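Local coordinates for protein aminotransferase, class I and II (Erwinia tasmaniensis, PDB 5Z0Q) that belongs to the class I and II aminotransferases and holds pyridoxal-5'-phosphate in a pocket beside its large mixed beta sheet, at residues Trp93-Pro98 and Ala252-Pro257; Leu200-Glu205 and Arg231-Met236; Leu297-Ala302 and Cys369-Leu374. All coordinates share one frame; numbering follows the deposited sequence.

Contact 1: Trp93-Pro98 and Ala252-Pro257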
# COMPACT_ATOMS: atom_id res chain seq x y z
N TRP A 93 -8.05 -18.96 -3.38
CA TRP A 93 -7.09 -18.59 -4.41
C TRP A 93 -6.76 -17.10 -4.39
O TRP A 93 -5.73 -16.70 -4.94
CB TRP A 93 -7.63 -18.95 -5.80
CG TRP A 93 -7.81 -20.42 -6.03
CD1 TRP A 93 -7.48 -21.43 -5.19
CD2 TRP A 93 -8.38 -21.03 -7.20
NE1 TRP A 93 -7.80 -22.64 -5.76
CE2 TRP A 93 -8.35 -22.42 -6.99
CE3 TRP A 93 -8.90 -20.53 -8.40
CZ2 TRP A 93 -8.83 -23.32 -7.94
CZ3 TRP A 93 -9.37 -21.43 -9.34
CH2 TRP A 93 -9.33 -22.81 -9.10
N LEU A 94 -7.61 -16.28 -3.76
CA LEU A 94 -7.47 -14.84 -3.85
C LEU A 94 -6.44 -14.32 -2.85
O LEU A 94 -6.35 -14.80 -1.72
CB LEU A 94 -8.82 -14.16 -3.61
CG LEU A 94 -9.93 -14.54 -4.58
CD1 LEU A 94 -11.22 -13.81 -4.24
CD2 LEU A 94 -9.52 -14.24 -6.01
N VAL A 95 -5.66 -13.33 -3.29
CA VAL A 95 -4.73 -12.59 -2.43
C VAL A 95 -4.88 -11.12 -2.80
O VAL A 95 -4.55 -10.73 -3.93
CB VAL A 95 -3.27 -13.05 -2.60
CG1 VAL A 95 -2.35 -12.18 -1.77
CG2 VAL A 95 -3.11 -14.51 -2.21
N PHE A 96 -5.37 -10.31 -1.87
CA PHE A 96 -5.63 -8.91 -2.15
C PHE A 96 -4.35 -8.09 -1.98
O PHE A 96 -3.57 -8.31 -1.06
CB PHE A 96 -6.73 -8.37 -1.24
CG PHE A 96 -8.06 -9.05 -1.44
CD1 PHE A 96 -8.81 -8.79 -2.57
CD2 PHE A 96 -8.54 -9.94 -0.50
CE1 PHE A 96 -10.03 -9.42 -2.76
CE2 PHE A 96 -9.77 -10.57 -0.68
CZ PHE A 96 -10.51 -10.30 -1.82
N LEU A 97 -4.16 -7.13 -2.89
CA LEU A 97 -2.94 -6.34 -2.96
C LEU A 97 -3.29 -4.87 -3.14
O LEU A 97 -4.36 -4.55 -3.67
CB LEU A 97 -2.05 -6.80 -4.12
CG LEU A 97 -1.54 -8.24 -4.07
CD1 LEU A 97 -1.13 -8.71 -5.46
CD2 LEU A 97 -0.38 -8.37 -3.10
N PRO A 98 -2.41 -3.96 -2.71
CA PRO A 98 -2.62 -2.52 -2.95
C PRO A 98 -2.01 -2.06 -4.27
O PRO A 98 -1.05 -1.27 -4.33
CB PRO A 98 -1.94 -1.88 -1.74
CG PRO A 98 -0.80 -2.81 -1.45
CD PRO A 98 -1.29 -4.20 -1.79
N ALA A 252 -4.81 -10.94 -6.66
CA ALA A 252 -4.10 -11.95 -7.43
C ALA A 252 -4.77 -13.30 -7.22
O ALA A 252 -5.15 -13.64 -6.09
CB ALA A 252 -2.62 -12.03 -7.02
N VAL A 253 -4.92 -14.05 -8.30
CA VAL A 253 -5.57 -15.36 -8.27
C VAL A 253 -4.51 -16.42 -8.50
O VAL A 253 -4.01 -16.58 -9.62
CB VAL A 253 -6.69 -15.46 -9.31
CG1 VAL A 253 -7.45 -16.77 -9.15
CG2 VAL A 253 -7.63 -14.27 -9.19
N ILE A 254 -4.15 -17.13 -7.44
CA ILE A 254 -3.13 -18.17 -7.48
C ILE A 254 -3.78 -19.49 -7.09
O ILE A 254 -3.92 -19.80 -5.90
CB ILE A 254 -1.95 -17.84 -6.56
CG1 ILE A 254 -1.64 -16.34 -6.60
CG2 ILE A 254 -0.72 -18.64 -6.96
CD1 ILE A 254 -0.64 -15.88 -5.57
N PRO A 255 -4.20 -20.30 -8.07
CA PRO A 255 -4.82 -21.59 -7.72
C PRO A 255 -3.85 -22.58 -7.10
O PRO A 255 -4.26 -23.42 -6.30
CB PRO A 255 -5.36 -22.10 -9.07
CG PRO A 255 -5.44 -20.88 -9.94
CD PRO A 255 -4.30 -20.01 -9.50
N ASN A 256 -2.57 -22.51 -7.45
CA ASN A 256 -1.59 -23.45 -6.90
C ASN A 256 -1.36 -23.14 -5.43
O ASN A 256 -1.03 -21.99 -5.09
CB ASN A 256 -0.28 -23.37 -7.69
CG ASN A 256 0.67 -24.52 -7.36
OD1 ASN A 256 0.87 -24.86 -6.19
ND2 ASN A 256 1.25 -25.11 -8.39
N PRO A 257 -1.52 -24.11 -4.53
CA PRO A 257 -1.28 -23.82 -3.10
C PRO A 257 0.17 -23.50 -2.79
O PRO A 257 0.44 -22.58 -2.01
CB PRO A 257 -1.75 -25.10 -2.40
CG PRO A 257 -2.64 -25.78 -3.39
CD PRO A 257 -2.07 -25.46 -4.73

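Contact 2: Leu200-Glu205 and Arg231-Met236. With PLP (pyridoxal-5'-phosphate), chain M.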
# COMPACT_ATOMS: atom_id res chain seq x y z
N LEU A 200 6.54 -20.55 -15.38
CA LEU A 200 5.43 -19.96 -14.64
C LEU A 200 4.93 -18.73 -15.38
O LEU A 200 5.70 -18.01 -16.02
CB LEU A 200 5.87 -19.60 -13.22
CG LEU A 200 6.28 -20.78 -12.35
CD1 LEU A 200 6.87 -20.31 -11.03
CD2 LEU A 200 5.08 -21.69 -12.10
N VAL A 201 3.63 -18.49 -15.30
CA VAL A 201 2.97 -17.44 -16.06
C VAL A 201 2.40 -16.41 -15.10
O VAL A 201 1.79 -16.76 -14.09
CB VAL A 201 1.86 -18.01 -16.97
CG1 VAL A 201 1.25 -16.90 -17.81
CG2 VAL A 201 2.42 -19.11 -17.86
N CYS A 202 2.61 -15.13 -15.42
CA CYS A 202 2.03 -14.02 -14.68
C CYS A 202 1.21 -13.20 -15.67
O CYS A 202 1.77 -12.41 -16.44
CB CYS A 202 3.10 -13.18 -13.99
SG CYS A 202 2.46 -11.81 -13.00
N SER A 203 -0.10 -13.39 -15.66
CA SER A 203 -1.00 -12.76 -16.61
C SER A 203 -1.59 -11.50 -16.00
O SER A 203 -2.32 -11.56 -15.00
CB SER A 203 -2.11 -13.73 -17.03
OG SER A 203 -2.96 -13.15 -18.01
N ASP A 204 -1.29 -10.35 -16.60
CA ASP A 204 -1.83 -9.06 -16.16
C ASP A 204 -3.10 -8.80 -16.95
O ASP A 204 -3.05 -8.53 -18.16
CB ASP A 204 -0.80 -7.95 -16.37
CG ASP A 204 -1.18 -6.66 -15.66
OD1 ASP A 204 -2.39 -6.33 -15.60
OD2 ASP A 204 -0.27 -5.97 -15.16
N GLU A 205 -4.25 -8.87 -16.27
CA GLU A 205 -5.53 -8.72 -16.94
C GLU A 205 -6.31 -7.54 -16.35
O GLU A 205 -7.49 -7.67 -16.03
CB GLU A 205 -6.33 -10.02 -16.83
CG GLU A 205 -5.50 -11.25 -17.21
CD GLU A 205 -6.30 -12.54 -17.22
OE1 GLU A 205 -5.80 -13.53 -17.79
OE2 GLU A 205 -7.42 -12.56 -16.67
N ARG A 231 -0.11 -23.31 -12.80
CA ARG A 231 1.22 -22.81 -13.13
C ARG A 231 1.25 -21.29 -13.30
O ARG A 231 2.28 -20.75 -13.73
CB ARG A 231 1.73 -23.48 -14.41
CG ARG A 231 1.06 -22.97 -15.68
CD ARG A 231 1.30 -23.90 -16.88
NE ARG A 231 2.71 -24.19 -17.10
CZ ARG A 231 3.25 -25.40 -16.94
NH1 ARG A 231 2.50 -26.42 -16.57
NH2 ARG A 231 4.55 -25.57 -17.16
N SER A 232 0.17 -20.59 -12.96
CA SER A 232 0.04 -19.18 -13.28
C SER A 232 -0.47 -18.39 -12.08
O SER A 232 -0.93 -18.95 -11.08
CB SER A 232 -0.91 -18.96 -14.47
OG SER A 232 -2.25 -19.24 -14.10
N ILE A 233 -0.37 -17.07 -12.20
CA ILE A 233 -0.97 -16.12 -11.27
C ILE A 233 -1.68 -15.06 -12.10
O ILE A 233 -1.12 -14.55 -13.08
CB ILE A 233 0.08 -15.48 -10.35
CG1 ILE A 233 -0.53 -14.33 -9.55
CG2 ILE A 233 1.30 -15.01 -11.14
CD1 ILE A 233 0.46 -13.56 -8.71
N THR A 234 -2.91 -14.73 -11.72
CA THR A 234 -3.76 -13.82 -12.47
C THR A 234 -3.95 -12.53 -11.68
O THR A 234 -4.38 -12.57 -10.52
CB THR A 234 -5.12 -14.47 -12.77
OG1 THR A 234 -4.91 -15.78 -13.32
CG2 THR A 234 -5.91 -13.63 -13.76
N LEU A 235 -3.63 -11.40 -12.31
CA LEU A 235 -3.73 -10.09 -11.68
C LEU A 235 -4.92 -9.35 -12.28
O LEU A 235 -4.97 -9.11 -13.49
CB LEU A 235 -2.45 -9.29 -11.88
CG LEU A 235 -1.18 -9.85 -11.24
CD1 LEU A 235 0.03 -9.01 -11.62
CD2 LEU A 235 -1.32 -9.92 -9.73
N MET A 236 -5.88 -8.97 -11.43
CA MET A 236 -7.07 -8.27 -11.86
C MET A 236 -7.42 -7.19 -10.84
O MET A 236 -7.06 -7.27 -9.67
CB MET A 236 -8.25 -9.22 -12.06
CG MET A 236 -8.08 -10.19 -13.21
SD MET A 236 -9.43 -11.38 -13.32
CE MET A 236 -9.35 -12.12 -11.69
N1 PLP M . -1.09 -3.13 -15.29
C2 PLP M . -1.18 -2.53 -16.53
C2A PLP M . -0.86 -3.32 -17.77
C3 PLP M . -1.58 -1.21 -16.64
O3 PLP M . -1.67 -0.62 -17.87
C4 PLP M . -1.88 -0.48 -15.50
C4A PLP M . -2.47 0.89 -15.61
C5 PLP M . -1.78 -1.08 -14.25
C6 PLP M . -1.38 -2.41 -14.15
C5A PLP M . -2.11 -0.28 -13.01
O4P PLP M . -1.48 -0.83 -11.87
P PLP M . -1.46 0.02 -10.50
O1P PLP M . -0.98 1.42 -10.78
O2P PLP M . -0.53 -0.64 -9.50
O3P PLP M . -2.86 0.06 -9.94

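Contact 3: Leu297-Ala302 and Cys369-Leu374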
# COMPACT_ATOMS: atom_id res chain seq x y z
N LEU A 297 -17.95 2.12 -22.30
CA LEU A 297 -17.44 1.40 -23.46
C LEU A 297 -17.97 2.01 -24.76
O LEU A 297 -17.21 2.18 -25.72
CB LEU A 297 -17.82 -0.08 -23.38
CG LEU A 297 -17.28 -0.86 -22.18
CD1 LEU A 297 -17.68 -2.33 -22.26
CD2 LEU A 297 -15.77 -0.71 -22.07
N ASP A 298 -19.26 2.34 -24.80
CA ASP A 298 -19.81 2.99 -25.99
C ASP A 298 -19.16 4.34 -26.22
O ASP A 298 -18.87 4.71 -27.37
CB ASP A 298 -21.33 3.14 -25.85
CG ASP A 298 -22.03 1.80 -25.67
OD1 ASP A 298 -21.49 0.77 -26.13
OD2 ASP A 298 -23.14 1.78 -25.08
N TYR A 299 -18.92 5.10 -25.15
CA TYR A 299 -18.27 6.40 -25.29
C TYR A 299 -16.82 6.25 -25.73
O TYR A 299 -16.34 7.03 -26.56
CB TYR A 299 -18.36 7.16 -23.97
CG TYR A 299 -18.08 8.64 -24.08
CD1 TYR A 299 -19.09 9.54 -24.39
CD2 TYR A 299 -16.80 9.14 -23.87
CE1 TYR A 299 -18.84 10.90 -24.50
CE2 TYR A 299 -16.54 10.50 -23.97
CZ TYR A 299 -17.56 11.37 -24.28
OH TYR A 299 -17.31 12.72 -24.38
N LEU A 300 -16.12 5.25 -25.19
CA LEU A 300 -14.72 5.05 -25.55
C LEU A 300 -14.58 4.50 -26.96
O LEU A 300 -13.60 4.81 -27.65
CB LEU A 300 -14.04 4.13 -24.55
CG LEU A 300 -13.72 4.74 -23.18
CD1 LEU A 300 -13.03 3.74 -22.28
CD2 LEU A 300 -12.88 6.00 -23.34
N ARG A 301 -15.53 3.67 -27.41
CA ARG A 301 -15.47 3.18 -28.78
C ARG A 301 -15.67 4.31 -29.78
O ARG A 301 -14.99 4.36 -30.82
CB ARG A 301 -16.50 2.07 -29.01
CG ARG A 301 -16.63 1.65 -30.47
CD ARG A 301 -17.51 0.43 -30.65
NE ARG A 301 -18.74 0.50 -29.88
CZ ARG A 301 -19.05 -0.32 -28.89
NH1 ARG A 301 -18.22 -1.30 -28.54
NH2 ARG A 301 -20.20 -0.18 -28.24
N ALA A 302 -16.59 5.23 -29.49
CA ALA A 302 -16.77 6.39 -30.36
C ALA A 302 -15.53 7.27 -30.37
O ALA A 302 -15.14 7.78 -31.42
CB ALA A 302 -18.00 7.19 -29.91
N CYS A 369 -11.23 10.43 -22.20
CA CYS A 369 -11.52 11.81 -21.84
C CYS A 369 -12.79 12.23 -22.57
O CYS A 369 -13.24 11.53 -23.49
CB CYS A 369 -10.35 12.73 -22.23
SG CYS A 369 -9.90 12.65 -23.97
N PRO A 370 -13.42 13.33 -22.16
CA PRO A 370 -14.59 13.82 -22.90
C PRO A 370 -14.24 14.12 -24.35
O PRO A 370 -13.12 14.53 -24.67
CB PRO A 370 -14.99 15.09 -22.14
CG PRO A 370 -13.80 15.45 -21.31
CD PRO A 370 -13.16 14.15 -20.96
N ARG A 371 -15.22 13.90 -25.23
CA ARG A 371 -14.97 14.00 -26.66
C ARG A 371 -14.55 15.40 -27.07
O ARG A 371 -13.80 15.57 -28.05
CB ARG A 371 -16.23 13.57 -27.43
CG ARG A 371 -16.04 13.47 -28.93
CD ARG A 371 -17.25 12.83 -29.60
NE ARG A 371 -17.49 11.47 -29.12
CZ ARG A 371 -18.53 11.11 -28.38
NH1 ARG A 371 -19.45 12.00 -28.04
NH2 ARG A 371 -18.67 9.85 -27.99
N GLN A 372 -14.99 16.43 -26.34
CA GLN A 372 -14.58 17.79 -26.66
C GLN A 372 -13.07 17.96 -26.50
O GLN A 372 -12.43 18.67 -27.28
CB GLN A 372 -15.33 18.79 -25.78
CG GLN A 372 -15.09 20.24 -26.14
CD GLN A 372 -15.70 21.20 -25.14
OE1 GLN A 372 -15.00 21.83 -24.35
NE2 GLN A 372 -17.03 21.32 -25.17
N LEU A 373 -12.49 17.31 -25.49
CA LEU A 373 -11.04 17.37 -25.32
C LEU A 373 -10.31 16.54 -26.36
O LEU A 373 -9.18 16.86 -26.73
CB LEU A 373 -10.66 16.92 -23.91
CG LEU A 373 -9.19 17.03 -23.52
CD1 LEU A 373 -8.69 18.46 -23.69
CD2 LEU A 373 -8.96 16.54 -22.10
N LEU A 374 -10.94 15.47 -26.85
CA LEU A 374 -10.31 14.66 -27.89
C LEU A 374 -10.25 15.42 -29.21
O LEU A 374 -9.25 15.34 -29.94
CB LEU A 374 -11.06 13.34 -28.07
CG LEU A 374 -10.50 12.40 -29.14
CD1 LEU A 374 -9.08 11.99 -28.78
CD2 LEU A 374 -11.39 11.19 -29.32

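Contact 1: Trp93-Pro98 and Ala252-Pro257
The first torsion of W93 (chi1 -64°) sets CG beside the backbone N and anti to the carbonyl carbon, and from there the indole lies across P255 at about a right angle. It does so at the edge of the large sheet of an aminotransferase fold, where strands 94-97 and 250-253 pair antiparallel. P255 CA sits squarely over the five-membered ring of W93, 3.5 Å from its centroid and only 3° off the normal, a CH-pi contact. P255 CB covers the indole further in, with W93 CE2 and CD2 each at 3.7 Å, while P255 CG reaches out toward CE3 on the six-membered ring. P255 thus packs against one face of the indole.

Beyond W93 the two backbones pair directly. V95 and A252 form the hydrogen-bonded pair: V95 N gives to A252 O, and A252 N returns to V95 O at 2.8 Å. Next to it, toward W93, L94 and V253 form the non-hydrogen-bonded pair, their side chains side by side and pointing the same way, with L94 CD2 at 3.7 Å from V253 CG2. On the face of V95 and A252, L97 CD1 meets A252 CB at 4.0 Å, and A252 packs in turn on I233 and L235 of the next strand. Helix 257-267 takes up the V95 side, N264 and R267 touching its side chain. Past the end of strand 250-253, I254 N still bonds to W93 O at 3.0 Å, nearly straight at 172°.

Contact 2: Leu200-Glu205 and Arg231-Met236
The carboxylate of E205 carries T234 CG2 over one face, the methyl lying nearest OE2 at 3.4 Å. At its rim, S203 OG donates to OE1 from the anti side, 19° out of the carboxylate plane, and F221 N is a second donor to that same oxygen. The second carboxylate, that of D204, meets pyridoxal-5'-phosphate: D204 OD2 lies 3.0 Å from N1 of the pyridine ring, almost in line with C4 and N1.

Behind these groups stands a parallel ladder, strand 200-204 beside strand 232-236, in the large sheet of the aminotransferase fold. Five backbone bonds alternate between the strands, from V201 N to R231 O at one end to E205 N to L235 O at the other. The intervening chain, with helix 226-229, makes this a beta-alpha-beta unit.

On the face of C202 and D204, C202 packs on apolar side chains: its CB lies 3.8 Å from I233 CG2, and its SG touches L235 CD1 at 4.0 Å. I104 of helix 101-111 touches both D204 and L235. On the side of E205, M236 runs alongside it, CG against CB at 4.0 Å.

With CG anti to the backbone N (chi1 -167°), the D204 side chain extends toward pyridoxal-5'-phosphate, and its OD1 also takes a weak hydrogen bond from I206 N, which would help steady the group. A carboxylate facing N1 so directly would be expected to favour a protonated pyridine nitrogen, as in related fold-type I enzymes.

Contact 3: Leu297-Ala302 and Cys369-Leu374
C369 opens the second segment against Y299: its O lies in the plane of the phenol ring, at the edge, 3.5 Å from CE2. That oxygen also takes a weak hydrogen bond from N303 ND2, one turn along helix 290-313. P370 follows in the N-cap position, with its CA beside the phenol oxygen, 3.3 Å from Y299 OH.

R371 does most of the work. Its backbone N, in the first turn of helix 371-385, donates to Y299 OH at an angle of 157°; the modelled 2.5 Å between those two atoms is too short to read closely at this resolution. The R371 side chain runs out over the same tyrosine toward helix 290-313. Extended as far as CD, with CG anti to the backbone N, it turns at chi3 (-61°) and lays the guanidinium over the ring. NH2 comes to rest 3.6 Å above the ring plane, offset toward the rim, nearest CD1 and CE1. CZ is 4.4 Å from the ring centroid, an off-centre cation-pi contact with the guanidinium tilted 43° from the ring. NH2 also reaches A302 CB at 3.3 Å, meeting it obliquely. Further along, L374 turns to N303 of the facing helix.

One tyrosine thus receives a helix N-terminus at its hydroxyl and an arginine over its face, joining the long helix 290-313 to the last helix, 371-385, in what is probably the small C-terminal domain of the aminotransferase fold.

How the contacts relate
Contacts 1 and 2 belong to one sheet and contact 3 to the helices across the molecule. Across the sheet the strands follow in the order 94-97, 250-253, 232-236, 200-204, so 232-236 and 250-253, consecutive in the chain, make the two contacts neighbours with centres 10 Å apart; V253 N probably bonds to T234 O between them. Both segments of contact 2 fall between those of contact 1 along the chain, and contact 3 follows later. Its centre lies 34 Å from that of contact 1 and 30 Å from that of contact 2, across the middle of the chain. The sheet that carries D204 and the pair of helices 290-313 and 371-385 thus lie in separate parts of the fold.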